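Side-chain contacts in N-acetylmuramoyl-L-alanine amidase AmiD (Escherichia coli, PDB 3D2Y), which hydrolyses, with one catalytic zinc ion, the amide link between N-acetylmuramoyl groups and L-amino acids in certain cell-wall glycopeptides: residues V76-L81 against I138-I143; G115-A120 against R158-G163; P162-P167 against F230-R235. One frame throughout, in Å; residues are numbered along the deposited sequence. Where two conformers were deposited one is given.

In the fold
Contacts 2 and 3 are neighbours, with centres about 10 Å apart. They share Pro162 and Gly163, in the loop that runs on from the zinc ligand Asp161. They also touch directly: Phe119 CD2 packs on Pro164 CG at 3.5 Å, and Asp160 OD1 meets Met232 CE at 3.6 Å. Contact 2 also contains Lys159, the transition-state stabiliser, whose NZ hydrogen-bonds to the backbone of the bound peptide. Contact 3 joins the same loop to helix 220-234. Contact 1 lies across the chain's centre from both, away from the annotated sites. Its centre is about 28 Å from that of contact 2 and about 24 Å from that of contact 3.

Contact 1 of 3, residues V76-L81 against I138-I143; sequences VPEQEL and IARYHI
Glu78 and Arg140 reach toward each other from opposite directions and meet as carboxylate and guanidinium. The arginine grips side-on, with one nitrogen for each oxygen. Arg140 NE donates to Glu78 OE1 at 3.0 Å, and Arg140 NH2 donates to Glu78 OE2 at 2.8 Å. Both bonds arrive on the syn side of the carboxylate, each somewhat out of its plane. The two planes are 47° apart, so this salt bridge is twisted, and its hydrogen bonds are bent. Tyr141 comes in at a slant to Glu78, its ring plane 51° from the carboxylate. Its hydroxyl donates to Glu78 OE1, with Tyr141 OH 2.6 Å away. This bond meets the anti side, again out of the carboxylate plane, and the oxygen lies at the ring edge. OE1 therefore accepts from two donors, while OE2 has a further partner in the hydroxyl of Tyr57. The arginine chain runs over the tyrosine ring, with Arg140 CG 3.7 Å above the ring plane, over its centre. Bends at chi2 and chi3 (52°) then turn the guanidinium to the glutamate. Glu78 stays extended beyond CG, which carries its carboxylate across to the helix. A glutamine here would probably weaken the grip, leaving the Arg140 charge without its mate across this contact. Glu78 lies in the type I beta turn from Pro77 to Glu80. Glu78 and Tyr141 also touch Ile101 of strand 100-105. This is a surface salt bridge with a tyrosine partner, joining a turn to the C-terminal end of helix 124-141 in the amidase fold.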
loop_
_atom_site.group_PDB
_atom_site.type_symbol
_atom_site.label_atom_id
_atom_site.label_comp_id
_atom_site.label_asym_id
_atom_site.label_seq_id
_atom_site.Cartn_x
_atom_site.Cartn_y
_atom_site.Cartn_z
ATOM N N VAL A 76 11.107 -14.127 0.945
ATOM C CA VAL A 76 12.078 -13.439 0.094
ATOM C C VAL A 76 12.849 -12.470 0.978
ATOM O O VAL A 76 12.218 -11.720 1.722
ATOM C CB VAL A 76 11.438 -12.648 -1.106
ATOM C CG1 VAL A 76 12.534 -11.794 -1.887
ATOM C CG2 VAL A 76 10.670 -13.571 -2.063
ATOM N N PRO A 77 14.210 -12.546 0.956
ATOM C CA PRO A 77 15.030 -11.571 1.717
ATOM C C PRO A 77 14.662 -10.154 1.262
ATOM O O PRO A 77 14.424 -9.932 0.078
ATOM C CB PRO A 77 16.471 -11.920 1.322
ATOM C CG PRO A 77 16.422 -13.359 0.880
ATOM C CD PRO A 77 15.059 -13.478 0.189
ATOM N N GLU A 78 14.599 -9.227 2.221
ATOM C CA GLU A 78 14.110 -7.865 1.985
ATOM C C GLU A 78 15.051 -7.158 1.033
ATOM O O GLU A 78 14.622 -6.249 0.337
ATOM C CB GLU A 78 14.028 -7.049 3.293
ATOM C CG GLU A 78 12.930 -7.463 4.289
ATOM C CD GLU A 78 12.779 -6.490 5.489
ATOM O OE1 GLU A 78 13.690 -5.662 5.719
ATOM O OE2 GLU A 78 11.747 -6.573 6.191
ATOM N N GLN A 79 16.324 -7.576 1.016
ATOM C CA GLN A 79 17.351 -6.989 0.149
ATOM C C GLN A 79 17.012 -7.231 -1.315
ATOM O O GLN A 79 17.488 -6.542 -2.179
ATOM C CB GLN A 79 18.715 -7.629 0.437
ATOM C CG GLN A 79 18.882 -8.992 -0.263
ATOM C CD GLN A 79 19.818 -9.949 0.416
ATOM O OE1 GLN A 79 19.550 -11.154 0.472
ATOM N NE2 GLN A 79 20.930 -9.435 0.932
ATOM N N GLU A 80 16.212 -8.262 -1.556
ATOM C CA GLU A 80 15.855 -8.680 -2.898
ATOM C C GLU A 80 14.435 -8.248 -3.211
ATOM O O GLU A 80 13.619 -8.103 -2.308
ATOM C CB GLU A 80 15.994 -10.197 -3.033
ATOM C CG GLU A 80 17.450 -10.677 -3.111
ATOM C CD GLU A 80 17.525 -12.035 -3.700
ATOM O OE1 GLU A 80 18.157 -12.168 -4.774
ATOM O OE2 GLU A 80 16.928 -12.961 -3.112
ATOM N N LEU A 81 14.141 -8.026 -4.484
ATOM C CA LEU A 81 12.752 -7.799 -4.878
ATOM C C LEU A 81 11.947 -9.089 -5.012
ATOM O O LEU A 81 12.473 -10.161 -5.395
ATOM C CB LEU A 81 12.676 -6.954 -6.167
ATOM C CG LEU A 81 13.174 -7.489 -7.499
ATOM C CD1 LEU A 81 12.096 -8.394 -8.070
ATOM C CD2 LEU A 81 13.445 -6.336 -8.437
ATOM N N ILE A 138 8.958 -0.182 8.520
ATOM C CA ILE A 138 8.907 1.280 8.433
ATOM C C ILE A 138 10.087 1.959 9.168
ATOM O O ILE A 138 10.701 2.866 8.617
ATOM C CB ILE A 138 7.534 1.801 8.936
ATOM C CG1 ILE A 138 6.427 1.415 7.935
ATOM C CG2 ILE A 138 7.608 3.295 9.244
ATOM C CD1 ILE A 138 5.040 1.322 8.521
ATOM N N ALA A 139 10.430 1.499 10.382
ATOM C CA ALA A 139 11.637 1.973 11.082
ATOM C C ALA A 139 12.928 1.701 10.333
ATOM O O ALA A 139 13.818 2.588 10.247
ATOM C CB ALA A 139 11.722 1.389 12.547
ATOM N N ARG A 140 13.056 0.470 9.830
ATOM C CA ARG A 140 14.307 0.017 9.230
ATOM C C ARG A 140 14.736 0.918 8.046
ATOM O O ARG A 140 15.930 1.255 7.912
ATOM C CB ARG A 140 14.174 -1.452 8.821
ATOM C CG ARG A 140 15.450 -2.053 8.297
ATOM C CD ARG A 140 15.568 -3.494 8.660
ATOM N NE ARG A 140 14.388 -4.248 8.275
ATOM C CZ ARG A 140 13.627 -4.944 9.113
ATOM N NH1 ARG A 140 13.938 -5.021 10.401
ATOM N NH2 ARG A 140 12.563 -5.589 8.650
ATOM N N TYR A 141 13.747 1.328 7.237
ATOM C CA TYR A 141 13.963 2.035 5.950
ATOM C C TYR A 141 13.509 3.472 5.955
ATOM O O TYR A 141 13.600 4.176 4.938
ATOM C CB TYR A 141 13.346 1.255 4.773
ATOM C CG TYR A 141 13.869 -0.146 4.716
ATOM C CD1 TYR A 141 15.220 -0.395 4.423
ATOM C CD2 TYR A 141 13.046 -1.226 5.031
ATOM C CE1 TYR A 141 15.716 -1.688 4.382
ATOM C CE2 TYR A 141 13.538 -2.517 5.007
ATOM C CZ TYR A 141 14.860 -2.745 4.680
ATOM O OH TYR A 141 15.362 -4.032 4.668
ATOM N N HIS A 142 13.028 3.907 7.115
ATOM C CA HIS A 142 12.401 5.221 7.284
ATOM C C HIS A 142 11.294 5.495 6.261
ATOM O O HIS A 142 11.265 6.537 5.592
ATOM C CB HIS A 142 13.448 6.320 7.236
ATOM C CG HIS A 142 14.206 6.486 8.509
ATOM N ND1 HIS A 142 15.186 5.607 8.912
ATOM C CD2 HIS A 142 14.120 7.429 9.476
ATOM C CE1 HIS A 142 15.675 6.003 10.071
ATOM N NE2 HIS A 142 15.052 7.111 10.433
ATOM N N ILE A 143 10.414 4.516 6.097
ATOM C CA ILE A 143 9.350 4.604 5.114
ATOM C C ILE A 143 8.369 5.679 5.560
ATOM O O ILE A 143 8.003 5.715 6.730
ATOM C CB ILE A 143 8.653 3.228 4.975
ATOM C CG1 ILE A 143 9.639 2.253 4.337
ATOM C CG2 ILE A 143 7.344 3.374 4.176
ATOM C CD1 ILE A 143 9.040 0.860 4.026
#

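Contact 2 of 3, residues G115-A120 against R158-G163; sequences GVKYFA and RKDDPG
The Phe119 ring turns its edge to the carboxylate of Asp160. Asp160 OD2 lies near the ring plane, 4.1 Å from Phe119 CZ. The ring and carboxylate planes are 52° apart, and the two side chains cross at about a right angle. Pro164 lies over one face of the ring, off its centre. Gly163 comes to the same ring obliquely, with its CA 4.1 Å from Phe119 CE1. Trp110, of the paired strand 110-113, meets the Phe119 ring edge-to-face, and Tyr36, which binds substrate, also touches it. Phe119 CG stands anti to the carbonyl carbon (chi1 -76°), and the ring extends toward the loop. A CB at Gly163 would clash with it, falling 2.9 Å from Phe119 CD1. At the backbone angles of Gly163 a CB would also crowd the preceding carbonyl oxygen.

Lys117 reaches Asp160 from the opposite direction, its chain bent at chi3. Its NZ forms a salt bridge and hydrogen bond with Asp160 OD2 at 3.1 Å. The ammonium meets that oxygen nearly in line with the C-O bond. A water also bridges them, accepting from Lys117 NZ at 2.6 Å and donating to Asp160 OD2 at 2.7 Å. The other oxygen, OD1, has the stronger partner, a salt bridge to Arg225. Lys117 also makes a cation-pi contact with Trp110.

Asp160 sits between Lys159, the transition-state stabiliser, and Asp161, a zinc ligand. Two positive groups on its carboxylate would probably favour its ionised form. The chemistry thus ties the hairpin strand 116-119, by charge and by an aromatic edge, to the loop that carries two active-site residues.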
loop_
_atom_site.group_PDB
_atom_site.type_symbol
_atom_site.label_atom_id
_atom_site.label_comp_id
_atom_site.label_asym_id
_atom_site.label_seq_id
_atom_site.Cartn_x
_atom_site.Cartn_y
_atom_site.Cartn_z
ATOM N N GLY A 115 -24.759 -10.123 -7.502
ATOM C CA GLY A 115 -24.172 -8.969 -8.190
ATOM C C GLY A 115 -23.291 -8.099 -7.307
ATOM O O GLY A 115 -22.298 -7.531 -7.772
ATOM N N VAL A 116 -23.664 -7.994 -6.032
ATOM C CA VAL A 116 -22.925 -7.204 -5.045
ATOM C C VAL A 116 -21.587 -7.877 -4.670
ATOM O O VAL A 116 -21.550 -8.905 -3.977
ATOM C CB VAL A 116 -23.793 -6.900 -3.769
ATOM C CG1 VAL A 116 -23.125 -5.858 -2.871
ATOM C CG2 VAL A 116 -25.187 -6.431 -4.157
ATOM N N LYS A 117 -20.501 -7.286 -5.166
ATOM C CA LYS A 117 -19.153 -7.656 -4.774
ATOM C C LYS A 117 -19.013 -7.415 -3.258
ATOM O O LYS A 117 -19.064 -6.265 -2.803
ATOM C CB LYS A 117 -18.159 -6.821 -5.577
ATOM C CG LYS A 117 -16.966 -7.591 -6.044
ATOM C CD LYS A 117 -15.841 -6.686 -6.517
ATOM C CE LYS A 117 -15.524 -6.928 -7.986
ATOM N NZ LYS A 117 -14.116 -6.593 -8.356
ATOM N N TYR A 118 -18.897 -8.503 -2.481
ATOM C CA TYR A 118 -18.835 -8.430 -1.020
ATOM C C TYR A 118 -17.415 -8.802 -0.639
ATOM O O TYR A 118 -16.893 -9.803 -1.133
ATOM C CB TYR A 118 -19.802 -9.424 -0.349
ATOM C CG TYR A 118 -21.243 -8.963 -0.109
ATOM C CD1 TYR A 118 -21.603 -8.246 1.043
ATOM C CD2 TYR A 118 -22.256 -9.290 -1.017
ATOM C CE1 TYR A 118 -22.947 -7.841 1.264
ATOM C CE2 TYR A 118 -23.588 -8.898 -0.808
ATOM C CZ TYR A 118 -23.932 -8.176 0.327
ATOM O OH TYR A 118 -25.264 -7.801 0.497
ATOM N N PHE A 119 -16.782 -8.010 0.227
ATOM C CA PHE A 119 -15.410 -8.291 0.659
ATOM C C PHE A 119 -15.425 -9.027 2.009
ATOM O O PHE A 119 -16.443 -9.025 2.672
ATOM C CB PHE A 119 -14.601 -6.992 0.752
ATOM C CG PHE A 119 -14.170 -6.436 -0.585
ATOM C CD1 PHE A 119 -12.900 -6.699 -1.097
ATOM C CD2 PHE A 119 -15.013 -5.601 -1.321
ATOM C CE1 PHE A 119 -12.478 -6.159 -2.323
ATOM C CE2 PHE A 119 -14.614 -5.080 -2.550
ATOM C CZ PHE A 119 -13.344 -5.316 -3.043
ATOM N N ALA A 120 -14.301 -9.626 2.407
ATOM C CA ALA A 120 -14.208 -10.440 3.641
ATOM C C ALA A 120 -13.531 -9.635 4.742
ATOM O O ALA A 120 -12.513 -9.008 4.490
ATOM C CB ALA A 120 -13.383 -11.661 3.355
ATOM N N ARG A 158 -6.076 -2.668 -12.262
ATOM C CA ARG A 158 -5.872 -4.126 -12.277
ATOM C C ARG A 158 -6.281 -4.814 -11.002
ATOM O O ARG A 158 -6.579 -6.018 -11.020
ATOM C CB ARG A 158 -4.399 -4.488 -12.550
ATOM C CG ARG A 158 -3.893 -4.046 -13.947
ATOM C CD ARG A 158 -2.500 -4.630 -14.276
ATOM N NE ARG A 158 -1.464 -4.295 -13.283
ATOM C CZ ARG A 158 -1.021 -5.163 -12.368
ATOM N NH1 ARG A 158 -1.493 -6.393 -12.358
ATOM N NH2 ARG A 158 -0.079 -4.821 -11.482
ATOM N N LYS A 159 -6.187 -4.090 -9.880
ATOM C CA LYS A 159 -6.306 -4.718 -8.538
ATOM C C LYS A 159 -7.205 -3.925 -7.592
ATOM O O LYS A 159 -7.304 -2.697 -7.691
ATOM C CB LYS A 159 -4.923 -4.865 -7.895
ATOM C CG LYS A 159 -3.944 -5.688 -8.691
ATOM C CD LYS A 159 -4.288 -7.175 -8.692
ATOM C CE LYS A 159 -3.412 -7.899 -9.681
ATOM N NZ LYS A 159 -3.537 -9.391 -9.386
ATOM N N ASP A 160 -7.822 -4.652 -6.663
ATOM C CA ASP A 160 -8.620 -4.066 -5.580
ATOM C C ASP A 160 -7.986 -4.224 -4.199
ATOM O O ASP A 160 -8.420 -3.575 -3.226
ATOM C CB ASP A 160 -9.992 -4.773 -5.554
ATOM C CG ASP A 160 -10.925 -4.274 -6.641
ATOM O OD1 ASP A 160 -10.590 -3.277 -7.287
ATOM O OD2 ASP A 160 -11.990 -4.892 -6.864
ATOM N N ASP A 161 -7.031 -5.151 -4.085
ATOM C CA ASP A 161 -6.504 -5.545 -2.783
ATOM C C ASP A 161 -5.687 -4.478 -2.066
ATOM O O ASP A 161 -5.020 -3.661 -2.738
ATOM C CB ASP A 161 -5.812 -6.929 -2.849
ATOM C CG ASP A 161 -4.551 -6.940 -3.703
ATOM O OD1 ASP A 161 -3.482 -7.260 -3.132
ATOM O OD2 ASP A 161 -4.622 -6.610 -4.916
ATOM N N PRO A 162 -5.769 -4.436 -0.702
ATOM C CA PRO A 162 -6.540 -5.326 0.189
ATOM C C PRO A 162 -8.001 -4.956 0.447
ATOM O O PRO A 162 -8.619 -5.565 1.304
ATOM C CB PRO A 162 -5.774 -5.231 1.511
ATOM C CG PRO A 162 -5.312 -3.800 1.511
ATOM C CD PRO A 162 -5.020 -3.439 0.073
ATOM N N GLY A 163 -8.527 -3.955 -0.262
ATOM C CA GLY A 163 -9.963 -3.733 -0.273
ATOM C C GLY A 163 -10.518 -2.853 0.828
ATOM O O GLY A 163 -9.807 -2.447 1.769
HETATM O O HOH W 1 -13.840 -4.019 -8.598
#

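Contact 3 of 3, residues P162-P167 against F230-R235; sequences PGPLFP and FQMHFR
Pro164 and Met232 lie side by side, their side chains pointing the same way. This is the close-packed part of the contact. Pro164 CD rests 3.8 Å from Met232 SD, and Pro164 CB is 4.1 Å from Met232 CG. The methionine chain is extended at chi2 (-170°), which lays its sulfur beside the proline ring. The bend at chi3 (-74°) turns the methyl away from the proline, toward Asp160. The backbones are close too. Pro164 CA points its hydrogen at Met232 O over 3.5 Å from that CA, and the angle at the hydrogen is 168°. No direct conventional hydrogen bond joins the two segments.

On the looser side the two backbones are linked through a water. It lies 2.7 Å from Phe166 O and 3.0 Å from Met232 O and bridges them. Met232 O thus lies next to this water as well as taking the CA-H contact. The loop itself folds as a type I beta turn from Gly163 to Phe166, closed by Phe166 N to Gly163 O.

Beyond the contact, Leu165 packs on Phe119 and Pro164 on Tyr239. Phe166 packs on Ile127 and Leu130 of helix 124-141. Pro167 is the N-cap of helix 168-173. The turn packs between strand 116-119 and helix 124-141 of the amidase fold and the C-terminal end of helix 220-234, with Gly163, Pro164 and Phe166 buried and Leu165 exposed.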
loop_
_atom_site.group_PDB
_atom_site.type_symbol
_atom_site.label_atom_id
_atom_site.label_comp_id
_atom_site.label_asym_id
_atom_site.label_seq_id
_atom_site.Cartn_x
_atom_site.Cartn_y
_atom_site.Cartn_z
ATOM N N PRO A 162 -5.769 -4.436 -0.702
ATOM C CA PRO A 162 -6.540 -5.326 0.189
ATOM C C PRO A 162 -8.001 -4.956 0.447
ATOM O O PRO A 162 -8.619 -5.565 1.304
ATOM C CB PRO A 162 -5.774 -5.231 1.511
ATOM C CG PRO A 162 -5.312 -3.800 1.511
ATOM C CD PRO A 162 -5.020 -3.439 0.073
ATOM N N GLY A 163 -8.527 -3.955 -0.262
ATOM C CA GLY A 163 -9.963 -3.733 -0.273
ATOM C C GLY A 163 -10.518 -2.853 0.828
ATOM O O GLY A 163 -9.807 -2.447 1.769
ATOM N N PRO A 164 -11.819 -2.532 0.722
ATOM C CA PRO A 164 -12.457 -1.525 1.572
ATOM C C PRO A 164 -12.687 -1.982 3.033
ATOM O O PRO A 164 -13.040 -1.150 3.885
ATOM C CB PRO A 164 -13.758 -1.247 0.828
ATOM C CG PRO A 164 -14.105 -2.633 0.248
ATOM C CD PRO A 164 -12.747 -3.113 -0.255
ATOM N N LEU A 165 -12.485 -3.275 3.333
ATOM C CA LEU A 165 -12.623 -3.779 4.717
ATOM C C LEU A 165 -11.269 -3.778 5.455
ATOM O O LEU A 165 -11.200 -4.016 6.671
ATOM C CB LEU A 165 -13.302 -5.153 4.746
ATOM C CG LEU A 165 -14.805 -5.151 4.352
ATOM C CD1 LEU A 165 -15.394 -6.485 4.580
ATOM C CD2 LEU A 165 -15.614 -4.131 5.149
ATOM N N PHE A 166 -10.210 -3.472 4.723
ATOM C CA PHE A 166 -8.883 -3.330 5.330
ATOM C C PHE A 166 -8.815 -2.111 6.262
ATOM O O PHE A 166 -9.132 -1.005 5.825
ATOM C CB PHE A 166 -7.729 -3.282 4.297
ATOM C CG PHE A 166 -6.387 -3.381 4.945
ATOM C CD1 PHE A 166 -5.604 -2.245 5.141
ATOM C CD2 PHE A 166 -5.949 -4.607 5.456
ATOM C CE1 PHE A 166 -4.350 -2.360 5.830
ATOM C CE2 PHE A 166 -4.749 -4.728 6.120
ATOM C CZ PHE A 166 -3.932 -3.590 6.294
ATOM N N PRO A 167 -8.408 -2.316 7.548
ATOM C CA PRO A 167 -8.506 -1.237 8.549
ATOM C C PRO A 167 -7.363 -0.193 8.548
ATOM O O PRO A 167 -6.561 -0.151 9.479
ATOM C CB PRO A 167 -8.599 -2.023 9.878
ATOM C CG PRO A 167 -7.779 -3.279 9.625
ATOM C CD PRO A 167 -7.897 -3.580 8.136
ATOM N N PHE A 230 -8.895 4.939 -4.450
ATOM C CA PHE A 230 -8.616 5.953 -3.438
ATOM C C PHE A 230 -9.641 5.843 -2.280
ATOM O O PHE A 230 -9.285 5.906 -1.068
ATOM C CB PHE A 230 -8.656 7.345 -4.088
ATOM C CG PHE A 230 -8.494 8.472 -3.120
ATOM C CD1 PHE A 230 -7.265 8.715 -2.514
ATOM C CD2 PHE A 230 -9.582 9.335 -2.832
ATOM C CE1 PHE A 230 -7.110 9.772 -1.605
ATOM C CE2 PHE A 230 -9.449 10.393 -1.916
ATOM C CZ PHE A 230 -8.200 10.602 -1.301
ATOM N N GLN A 231 -10.902 5.649 -2.672
ATOM C CA GLN A 231 -12.006 5.553 -1.706
ATOM C C GLN A 231 -11.909 4.276 -0.885
ATOM O O GLN A 231 -12.168 4.294 0.335
ATOM C CB GLN A 231 -13.369 5.650 -2.397
ATOM C CG GLN A 231 -13.630 7.048 -3.015
ATOM C CD GLN A 231 -14.823 7.084 -3.960
ATOM O OE1 GLN A 231 -15.117 6.107 -4.640
ATOM N NE2 GLN A 231 -15.477 8.239 -4.052
ATOM N N MET A 232 -11.580 3.163 -1.534
ATOM C CA MET A 232 -11.361 1.896 -0.808
ATOM C C MET A 232 -10.343 2.040 0.313
ATOM O O MET A 232 -10.510 1.426 1.359
ATOM C CB MET A 232 -10.968 0.735 -1.731
ATOM C CG MET A 232 -12.085 0.237 -2.618
ATOM S SD MET A 232 -11.640 -1.291 -3.449
ATOM C CE MET A 232 -10.492 -0.750 -4.694
ATOM N N HIS A 233 -9.339 2.903 0.114
ATOM C CA HIS A 233 -8.300 3.161 1.115
ATOM C C HIS A 233 -8.761 4.244 2.137
ATOM O O HIS A 233 -8.623 4.065 3.360
ATOM C CB HIS A 233 -7.003 3.550 0.368
ATOM C CG HIS A 233 -5.770 3.644 1.225
ATOM N ND1 HIS A 233 -4.499 3.420 0.725
ATOM C CD2 HIS A 233 -5.606 3.999 2.525
ATOM C CE1 HIS A 233 -3.611 3.618 1.688
ATOM N NE2 HIS A 233 -4.260 3.986 2.781
ATOM N N PHE A 234 -9.318 5.350 1.644
ATOM C CA PHE A 234 -9.449 6.565 2.433
ATOM C C PHE A 234 -10.884 7.016 2.678
ATOM O O PHE A 234 -11.100 7.910 3.502
ATOM C CB PHE A 234 -8.642 7.726 1.814
ATOM C CG PHE A 234 -7.166 7.518 1.810
ATOM C CD1 PHE A 234 -6.432 7.721 2.989
ATOM C CD2 PHE A 234 -6.493 7.167 0.630
ATOM C CE1 PHE A 234 -5.067 7.559 3.014
ATOM C CE2 PHE A 234 -5.091 6.983 0.664
ATOM C CZ PHE A 234 -4.384 7.208 1.862
ATOM N N ARG A 235 -11.868 6.375 2.022
ATOM C CA ARG A 235 -13.291 6.721 2.238
ATOM C C ARG A 235 -14.142 5.481 1.941
ATOM O O ARG A 235 -14.928 5.456 0.995
ATOM C CB ARG A 235 -13.725 7.922 1.380
ATOM C CG ARG A 235 -14.880 8.766 1.984
ATOM C CD ARG A 235 -16.272 8.136 1.817
ATOM N NE ARG A 235 -16.584 7.930 0.405
ATOM C CZ ARG A 235 -17.189 8.822 -0.379
ATOM N NH1 ARG A 235 -17.412 8.532 -1.651
ATOM N NH2 ARG A 235 -17.589 9.989 0.105
HETATM O O HOH W 2 -10.369 0.737 4.248
#